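1-deoxy-D-xylulose 5-phosphate reductoisomerase (Moraxella catarrhalis, PDB 4ZQG) catalyses the NAD(P)H-dependent rearrangement and reduction of 1-deoxy-D-xylulose 5-phosphate to 2-C-methyl-D-erythritol 4-phosphate in the MEP pathway of isoprenoid synthesis. Local coordinates at residues Cys60-Pro63 with Asp64-Ala67; Leu69-Lys72 with Val73-Gly77; Ile175-Thr178 with Ser179-Ile182. One frame throughout, in Å; residues are numbered along the deposited sequence.

Contact 1: Cys60-Pro63 with Asp64-Ala67; sequences CTSP and DNYA
A local turn contact links Ser62 and Pro63 to Asn65 and Tyr66, where strand 58-61 gives way to helix 66-75. Two successive i to i+3 backbone bonds wind the chain through it: Asn65 N donates to Ser62 O at 3.1 Å, and Tyr66 N reaches Pro63 O at 3.3 Å with a nearly straight N-H...O angle of 172°. Both donors stand above the plane of the carbonyl they meet. Ser62 OG, placed between its own backbone N and carbonyl carbon (chi1 80°), folds back over the turn and takes a second, weak bond from Asn65 N. This is the strand-to-helix connection of the beta-alpha-beta unit 58-61, 66-75, 81-84 in the parallel, Rossmann-type sheet, and the side chain of Ser62 lies about 7 Å from the bound NAD. Thr61 turns its two branches to different neighbours. OG1 passes 3.7 Å from Asn65 CB but is hydrogen-bonded to Gly40 O, tying the strand end to the chain following strand 33-39, whereas CG2 rests 3.9 Å from Tyr66 CA. The ring of Tyr66 lies beyond the turn, where the side chain packs on Ile82 and Ser84.

Contact 2: Leu69-Lys72 with Val73-Gly77; sequences LSQK and VTDAG
Leu69 and Val73 meet one turn apart on the inward side of helix 66-75, near its C-terminal end. Val73 CB lies 3.5 Å from Leu69 O, the carbonyl that also accepts the backbone N-H of Val73. From CB the side chain forks: CG1 stands anti to the backbone N (chi1 164°), which leaves CG2 beside that N and directed at the preceding turn. CG2 accordingly comes 3.3 Å from Leu69 O and packs 4.1 Å from Leu69 CD2. Both side chains also touch Ile82 of strand 81-84, and Val73 reaches Leu48 of helix 44-54 as well.

On the exposed side, Asp75 N donates to Gln71 O at 2.8 Å in an almost linear bond. In one of two modelled conformers of Gln71, its chain bends at chi2 along the helix toward the C-terminal end, and NE2 tentatively bonds Asp75 OD2 from well above the carboxylate plane. The helix closes in a Schellman motif at Gly77, whose positive phi accompanies the turn out of the helix. Thr74 OG1, set between its own backbone N and carbonyl carbon (chi1 51°), lies 3.2 Å from Ser70 O and 3.0 Å from Gln71 O. Each of these oxygens already accepts a helical N-H, and the single hydroxyl proton of Thr74 can serve only one of them fully, so the choice between the two remains unsettled.

Contact 3: Ile175-Thr178 with Ser179-Ile182; sequences IHHT and SYGI
Two consecutive 3-10-like turns, 177-180 and 178-181, lead from the loop after helix 166-170 into strand 182-189 of the mixed sheet, and the side chains of His177 and Tyr180 meet across the first. That turn is closed by a weak bond from Tyr180 N to His177 O; the second has Gly181 N donating to Thr178 O at 3.0 Å, the donor standing well above the carbonyl plane. Gly181, with positive phi, then releases the chain into the strand.

The imidazole of His177 extends with CG anti to the backbone N (chi1 -163°), which places the ring where Ser179 and Tyr180 can both approach it from the same face. Ser179 CB lies over that face in a CH-pi contact, 4.2 Å from the centroid, and Ser179 OG continues past CE1 to a hydrogen bond with Glu292 of the second subunit. The turn thus belongs to the dimer contact as well as to the fold. Tyr180 makes an offset edge-to-face pair with the same imidazole, directing its edge toward the imidazole face; the planes are at 89° and the centroids 6.0 Å apart. His177 O in turn lies at the edge of the Tyr180 ring, near its plane.

On the inner side, Ile175 and Ile182 cross at about a right angle and bring together the two ends of the 175-182 segment. Ile168 of helix 166-170 packs against both of them and against Tyr180, while Ile182 further reaches Val264 and Tyr266 of strand 260-266. The closest point of the isoleucine pair is between the two methylenes, Ile175 CG1 and Ile182 CG1, at 3.5 Å.

Overall arrangement
Contacts 1 and 2 follow one another along a single beta-alpha-beta unit of the parallel sheet: contact 1 covers the entry to helix 66-75 and contact 2 its C-terminal end. Their centres lie about 13 Å apart, and they touch where Thr61 CG2 packs 4.2 Å from Leu69 CD1. Contact 3 comes later in the chain, in another part of the protein, in the loop before strand 182-189 of the mixed sheet. Its centre is about 48 Å from that of contact 1 and about 55 Å from that of contact 2, on the opposite side of the chain's centre. The first two belong to the peripheral part of the NAD-binding, Rossmann-type domain, whereas contact 3 lies at the subunit interface.

Contact 1: Cys60-Pro63 with Asp64-Ala67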
ATOM      1  N   CYS A  60      17.557 -17.110  29.637  1.00 55.90           N
ATOM      2  CA  CYS A  60      16.626 -18.001  30.284  1.00 56.34           C
ATOM      3  C   CYS A  60      16.525 -19.213  29.433  1.00 56.77           C
ATOM      4  O   CYS A  60      16.469 -19.083  28.212  1.00 58.17           O
ATOM      5  CB  CYS A  60      15.242 -17.338  30.367  1.00 56.07           C
ATOM      6  SG  CYS A  60      13.942 -18.358  31.105  1.00 55.68           S
ATOM      7  N   THR A  61      16.459 -20.386  30.054  1.00 57.05           N
ATOM      8  CA  THR A  61      16.261 -21.643  29.319  1.00 56.46           C
ATOM      9  C   THR A  61      15.236 -22.501  30.024  1.00 57.41           C
ATOM     10  O   THR A  61      14.624 -22.060  31.019  1.00 57.43           O
ATOM     11  CB  THR A  61      17.588 -22.409  29.130  1.00 56.85           C
ATOM     12  OG1 THR A  61      17.376 -23.598  28.370  1.00 56.74           O
ATOM     13  CG2 THR A  61      18.199 -22.778  30.457  1.00 57.91           C
ATOM     14  N   SER A  62      15.037 -23.721  29.521  1.00 58.44           N
ATOM     15  CA  SER A  62      14.159 -24.681  30.194  1.00 60.20           C
ATOM     16  C   SER A  62      14.728 -25.119  31.528  1.00 63.36           C
ATOM     17  O   SER A  62      15.932 -25.054  31.727  1.00 63.13           O
ATOM     18  CB  SER A  62      13.913 -25.911  29.317  1.00 61.07           C
ATOM     19  OG  SER A  62      14.963 -26.855  29.342  1.00 61.06           O
ATOM     20  N   PRO A  63      13.867 -25.595  32.453  1.00 68.66           N
ATOM     21  CA  PRO A  63      14.368 -26.029  33.768  1.00 69.43           C
ATOM     22  C   PRO A  63      15.307 -27.223  33.658  1.00 69.22           C
ATOM     23  O   PRO A  63      16.279 -27.282  34.380  1.00 68.99           O
ATOM     24  CB  PRO A  63      13.098 -26.388  34.543  1.00 70.40           C
ATOM     25  CG  PRO A  63      11.982 -25.698  33.824  1.00 71.34           C
ATOM     26  CD  PRO A  63      12.394 -25.691  32.379  1.00 70.58           C
ATOM     27  N   ASP A  64      15.005 -28.137  32.748  1.00 68.80           N
ATOM     28  CA  ASP A  64      15.848 -29.270  32.467  1.00 70.45           C
ATOM     29  C   ASP A  64      17.283 -28.881  32.052  1.00 68.08           C
ATOM     30  O   ASP A  64      18.200 -29.667  32.262  1.00 66.39           O
ATOM     31  CB  ASP A  64      15.187 -30.193  31.417  1.00 74.30           C
ATOM     32  CG  ASP A  64      14.223 -31.208  32.050  1.00 81.12           C
ATOM     33  OD1 ASP A  64      13.014 -30.934  32.102  1.00 88.54           O
ATOM     34  OD2 ASP A  64      14.661 -32.286  32.522  1.00 87.85           O
ATOM     35  N   ASN A  65      17.483 -27.690  31.497  1.00 64.05           N
ATOM     36  CA  ASN A  65      18.815 -27.266  31.097  1.00 63.22           C
ATOM     37  C   ASN A  65      19.479 -26.195  31.947  1.00 61.89           C
ATOM     38  O   ASN A  65      20.582 -25.770  31.629  1.00 61.01           O
ATOM     39  CB  ASN A  65      18.804 -26.738  29.667  1.00 63.96           C
ATOM     40  CG  ASN A  65      18.278 -27.737  28.678  1.00 65.18           C
ATOM     41  OD1 ASN A  65      17.501 -27.383  27.764  1.00 69.17           O
ATOM     42  ND2 ASN A  65      18.678 -28.972  28.831  1.00 64.57           N
ATOM     43  N   TYR A  66      18.842 -25.760  33.018  1.00 61.26           N
ATOM     44  CA  TYR A  66      19.331 -24.592  33.725  1.00 61.44           C
ATOM     45  C   TYR A  66      20.736 -24.861  34.276  1.00 61.37           C
ATOM     46  O   TYR A  66      21.672 -24.054  34.099  1.00 59.49           O
ATOM     47  CB  TYR A  66      18.306 -24.163  34.798  1.00 62.56           C
ATOM     48  CG  TYR A  66      18.832 -23.144  35.757  1.00 64.75           C
ATOM     49  CD1 TYR A  66      19.332 -23.536  36.994  1.00 67.57           C
ATOM     50  CD2 TYR A  66      18.894 -21.807  35.421  1.00 65.01           C
ATOM     51  CE1 TYR A  66      19.847 -22.613  37.879  1.00 69.46           C
ATOM     52  CE2 TYR A  66      19.386 -20.864  36.306  1.00 67.64           C
ATOM     53  CZ  TYR A  66      19.880 -21.289  37.530  1.00 70.76           C
ATOM     54  OH  TYR A  66      20.389 -20.403  38.439  1.00 74.85           O
ATOM     55  N   ALA A  67      20.882 -26.016  34.922  1.00 62.65           N
ATOM     56  CA  ALA A  67      22.157 -26.404  35.534  1.00 63.60           C
ATOM     57  C   ALA A  67      23.236 -26.510  34.482  1.00 64.16           C
ATOM     58  O   ALA A  67      24.276 -25.894  34.601  1.00 63.70           O
ATOM     59  CB  ALA A  67      22.026 -27.713  36.305  1.00 64.01           C
TER

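Contact 2: Leu69-Lys72 with Val73-Gly77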
ATOM      1  N   LEU A  69      23.442 -25.214  31.576  1.00 63.10           N
ATOM      2  CA  LEU A  69      23.752 -23.984  30.898  1.00 63.21           C
ATOM      3  C   LEU A  69      24.517 -23.077  31.822  1.00 62.05           C
ATOM      4  O   LEU A  69      25.381 -22.359  31.354  1.00 59.93           O
ATOM      5  CB  LEU A  69      22.453 -23.317  30.397  1.00 63.99           C
ATOM      6  CG  LEU A  69      22.372 -22.304  29.241  1.00 65.54           C
ATOM      7  CD1 LEU A  69      21.890 -20.949  29.727  1.00 67.29           C
ATOM      8  CD2 LEU A  69      23.650 -22.128  28.424  1.00 65.60           C
ATOM      9  N   SER A  70      24.193 -23.116  33.122  1.00 62.50           N
ATOM     10  CA  SER A  70      24.905 -22.314  34.121  1.00 63.71           C
ATOM     11  C   SER A  70      26.373 -22.694  34.213  1.00 62.72           C
ATOM     12  O   SER A  70      27.223 -21.813  34.330  1.00 61.97           O
ATOM     13  CB  SER A  70      24.275 -22.418  35.513  1.00 65.52           C
ATOM     14  OG  SER A  70      22.912 -21.976  35.499  1.00 66.92           O
ATOM     15  N   GLN A  71      26.668 -23.985  34.147  0.50 62.55           N
ATOM     16  CA  GLN A  71      28.054 -24.437  34.144  0.50 63.32           C
ATOM     17  C   GLN A  71      28.793 -23.849  32.954  0.50 63.65           C
ATOM     18  O   GLN A  71      29.886 -23.306  33.099  0.50 64.17           O
ATOM     19  CB  GLN A  71      28.147 -25.955  34.076  0.50 63.07           C
ATOM     20  CG  GLN A  71      29.553 -26.432  34.349  0.50 63.74           C
ATOM     21  CD  GLN A  71      30.078 -25.862  35.661  0.50 64.14           C
ATOM     22  OE1 GLN A  71      29.548 -26.155  36.743  0.50 63.94           O
ATOM     23  NE2 GLN A  71      31.093 -25.018  35.568  0.50 63.79           N
ATOM     24  N   LYS A  72      28.174 -23.960  31.782  1.00 63.42           N
ATOM     25  CA  LYS A  72      28.786 -23.569  30.543  1.00 64.26           C
ATOM     26  C   LYS A  72      29.013 -22.081  30.417  1.00 63.85           C
ATOM     27  O   LYS A  72      29.962 -21.627  29.765  1.00 64.13           O
ATOM     28  CB  LYS A  72      27.966 -24.107  29.376  1.00 66.91           C
ATOM     29  CG  LYS A  72      28.116 -25.609  29.204  1.00 69.66           C
ATOM     30  CD  LYS A  72      27.243 -26.134  28.075  1.00 74.59           C
ATOM     31  CE  LYS A  72      27.157 -27.665  28.117  1.00 79.83           C
ATOM     32  NZ  LYS A  72      26.438 -28.260  26.952  1.00 80.66           N
ATOM     33  N   VAL A  73      28.140 -21.317  31.042  1.00 64.45           N
ATOM     34  CA  VAL A  73      28.276 -19.875  31.055  1.00 64.01           C
ATOM     35  C   VAL A  73      29.398 -19.440  32.018  1.00 66.25           C
ATOM     36  O   VAL A  73      30.152 -18.522  31.697  1.00 64.74           O
ATOM     37  CB  VAL A  73      26.940 -19.212  31.397  1.00 62.44           C
ATOM     38  CG1 VAL A  73      27.119 -17.767  31.799  1.00 62.31           C
ATOM     39  CG2 VAL A  73      26.016 -19.306  30.202  1.00 61.82           C
ATOM     40  N   THR A  74      29.503 -20.068  33.189  1.00 68.77           N
ATOM     41  CA  THR A  74      30.614 -19.735  34.084  1.00 72.38           C
ATOM     42  C   THR A  74      31.930 -20.201  33.448  1.00 71.46           C
ATOM     43  O   THR A  74      32.869 -19.420  33.423  1.00 70.07           O
ATOM     44  CB  THR A  74      30.446 -20.231  35.565  1.00 74.90           C
ATOM     45  OG1 THR A  74      30.105 -21.610  35.599  1.00 75.24           O
ATOM     46  CG2 THR A  74      29.314 -19.445  36.296  1.00 76.31           C
ATOM     47  N   ASP A  75      31.964 -21.416  32.876  1.00 71.85           N
ATOM     48  CA  ASP A  75      33.146 -21.919  32.129  1.00 73.50           C
ATOM     49  C   ASP A  75      33.640 -20.980  31.024  1.00 73.35           C
ATOM     50  O   ASP A  75      34.831 -20.913  30.780  1.00 77.23           O
ATOM     51  CB  ASP A  75      32.910 -23.316  31.538  1.00 74.89           C
ATOM     52  CG  ASP A  75      32.925 -24.427  32.604  1.00 79.21           C
ATOM     53  OD1 ASP A  75      32.375 -25.524  32.379  1.00 84.93           O
ATOM     54  OD2 ASP A  75      33.477 -24.223  33.692  1.00 81.66           O
ATOM     55  N   ALA A  76      32.741 -20.250  30.378  1.00 70.09           N
ATOM     56  CA  ALA A  76      33.103 -19.290  29.369  1.00 69.11           C
ATOM     57  C   ALA A  76      33.398 -17.891  29.907  1.00 69.11           C
ATOM     58  O   ALA A  76      33.612 -16.948  29.119  1.00 69.92           O
ATOM     59  CB  ALA A  76      31.954 -19.184  28.384  1.00 69.33           C
ATOM     60  N   GLY A  77      33.302 -17.714  31.216  1.00 67.73           N
ATOM     61  CA  GLY A  77      33.566 -16.432  31.851  1.00 67.64           C
ATOM     62  C   GLY A  77      32.712 -15.250  31.468  1.00 67.51           C
ATOM     63  O   GLY A  77      33.196 -14.133  31.431  1.00 66.61           O
TER

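Contact 3: Ile175-Thr178 with Ser179-Ile182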
ATOM      1  N   ILE A 175     -10.155   3.096  14.396  1.00 59.56           N
ATOM      2  CA  ILE A 175     -10.669   2.468  13.177  1.00 58.11           C
ATOM      3  C   ILE A 175     -12.187   2.415  13.062  1.00 60.71           C
ATOM      4  O   ILE A 175     -12.713   2.027  12.020  1.00 61.77           O
ATOM      5  CB  ILE A 175     -10.165   1.026  13.053  1.00 56.82           C
ATOM      6  CG1 ILE A 175     -10.214   0.553  11.614  1.00 56.30           C
ATOM      7  CG2 ILE A 175     -10.966   0.076  13.939  1.00 56.74           C
ATOM      8  CD1 ILE A 175      -9.486  -0.732  11.353  1.00 55.00           C
ATOM      9  N   HIS A 176     -12.920   2.737  14.117  1.00 63.56           N
ATOM     10  CA  HIS A 176     -14.384   2.726  14.006  1.00 65.31           C
ATOM     11  C   HIS A 176     -14.913   4.093  13.670  1.00 64.24           C
ATOM     12  O   HIS A 176     -16.078   4.222  13.420  1.00 66.24           O
ATOM     13  CB  HIS A 176     -15.039   2.206  15.282  1.00 66.10           C
ATOM     14  CG  HIS A 176     -14.566   0.840  15.673  1.00 66.29           C
ATOM     15  ND1 HIS A 176     -15.015  -0.300  15.045  1.00 66.13           N
ATOM     16  CD2 HIS A 176     -13.684   0.432  16.617  1.00 64.27           C
ATOM     17  CE1 HIS A 176     -14.444  -1.355  15.595  1.00 63.54           C
ATOM     18  NE2 HIS A 176     -13.631  -0.937  16.551  1.00 63.85           N
ATOM     19  N   HIS A 177     -14.059   5.096  13.683  1.00 64.60           N
ATOM     20  CA  HIS A 177     -14.416   6.430  13.242  1.00 67.53           C
ATOM     21  C   HIS A 177     -14.465   6.343  11.704  1.00 65.35           C
ATOM     22  O   HIS A 177     -13.485   5.953  11.063  1.00 65.02           O
ATOM     23  CB  HIS A 177     -13.370   7.422  13.740  1.00 71.12           C
ATOM     24  CG  HIS A 177     -13.796   8.853  13.706  1.00 81.60           C
ATOM     25  ND1 HIS A 177     -14.834   9.330  12.918  1.00 87.79           N
ATOM     26  CD2 HIS A 177     -13.281   9.936  14.336  1.00 87.53           C
ATOM     27  CE1 HIS A 177     -14.953  10.637  13.086  1.00 88.22           C
ATOM     28  NE2 HIS A 177     -14.015  11.031  13.930  1.00 90.18           N
ATOM     29  N   THR A 178     -15.627   6.633  11.119  1.00 63.96           N
ATOM     30  CA  THR A 178     -15.885   6.297   9.722  1.00 62.87           C
ATOM     31  C   THR A 178     -15.172   7.246   8.754  1.00 62.83           C
ATOM     32  O   THR A 178     -15.036   6.924   7.581  1.00 64.39           O
ATOM     33  CB  THR A 178     -17.409   6.223   9.413  1.00 63.64           C
ATOM     34  OG1 THR A 178     -17.996   7.504   9.554  1.00 63.44           O
ATOM     35  CG2 THR A 178     -18.145   5.255  10.357  1.00 63.59           C
ATOM     36  N   SER A 179     -14.739   8.409   9.242  1.00 62.34           N
ATOM     37  CA  SER A 179     -13.790   9.290   8.551  1.00 62.10           C
ATOM     38  C   SER A 179     -12.611   8.609   7.900  1.00 60.87           C
ATOM     39  O   SER A 179     -12.206   9.009   6.814  1.00 61.65           O
ATOM     40  CB  SER A 179     -13.181  10.259   9.544  1.00 63.85           C
ATOM     41  OG  SER A 179     -14.029  11.352   9.675  1.00 69.42           O
ATOM     42  N   TYR A 180     -12.018   7.646   8.591  1.00 58.36           N
ATOM     43  CA  TYR A 180     -10.842   6.982   8.085  1.00 58.65           C
ATOM     44  C   TYR A 180     -11.188   6.063   6.952  1.00 57.67           C
ATOM     45  O   TYR A 180     -10.309   5.655   6.209  1.00 59.70           O
ATOM     46  CB  TYR A 180     -10.127   6.186   9.190  1.00 59.67           C
ATOM     47  CG  TYR A 180      -9.562   7.104  10.239  1.00 60.72           C
ATOM     48  CD1 TYR A 180      -8.467   7.892   9.950  1.00 60.49           C
ATOM     49  CD2 TYR A 180     -10.156   7.216  11.495  1.00 61.99           C
ATOM     50  CE1 TYR A 180      -7.965   8.780  10.870  1.00 63.07           C
ATOM     51  CE2 TYR A 180      -9.666   8.108  12.430  1.00 64.26           C
ATOM     52  CZ  TYR A 180      -8.563   8.884  12.105  1.00 65.48           C
ATOM     53  OH  TYR A 180      -8.028   9.768  13.001  1.00 68.99           O
ATOM     54  N   GLY A 181     -12.453   5.692   6.852  1.00 55.78           N
ATOM     55  CA  GLY A 181     -12.931   4.988   5.704  1.00 54.31           C
ATOM     56  C   GLY A 181     -12.435   3.582   5.519  1.00 53.38           C
ATOM     57  O   GLY A 181     -12.420   3.109   4.382  1.00 53.42           O
ATOM     58  N   ILE A 182     -12.096   2.871   6.600  1.00 52.59           N
ATOM     59  CA  ILE A 182     -11.679   1.462   6.443  1.00 52.53           C
ATOM     60  C   ILE A 182     -12.899   0.606   6.178  1.00 53.16           C
ATOM     61  O   ILE A 182     -13.853   0.674   6.939  1.00 53.63           O
ATOM     62  CB  ILE A 182     -11.012   0.827   7.689  1.00 52.78           C
ATOM     63  CG1 ILE A 182      -9.949   1.724   8.352  1.00 52.83           C
ATOM     64  CG2 ILE A 182     -10.384  -0.484   7.302  1.00 52.67           C
ATOM     65  CD1 ILE A 182      -9.095   2.486   7.404  1.00 53.22           C
TER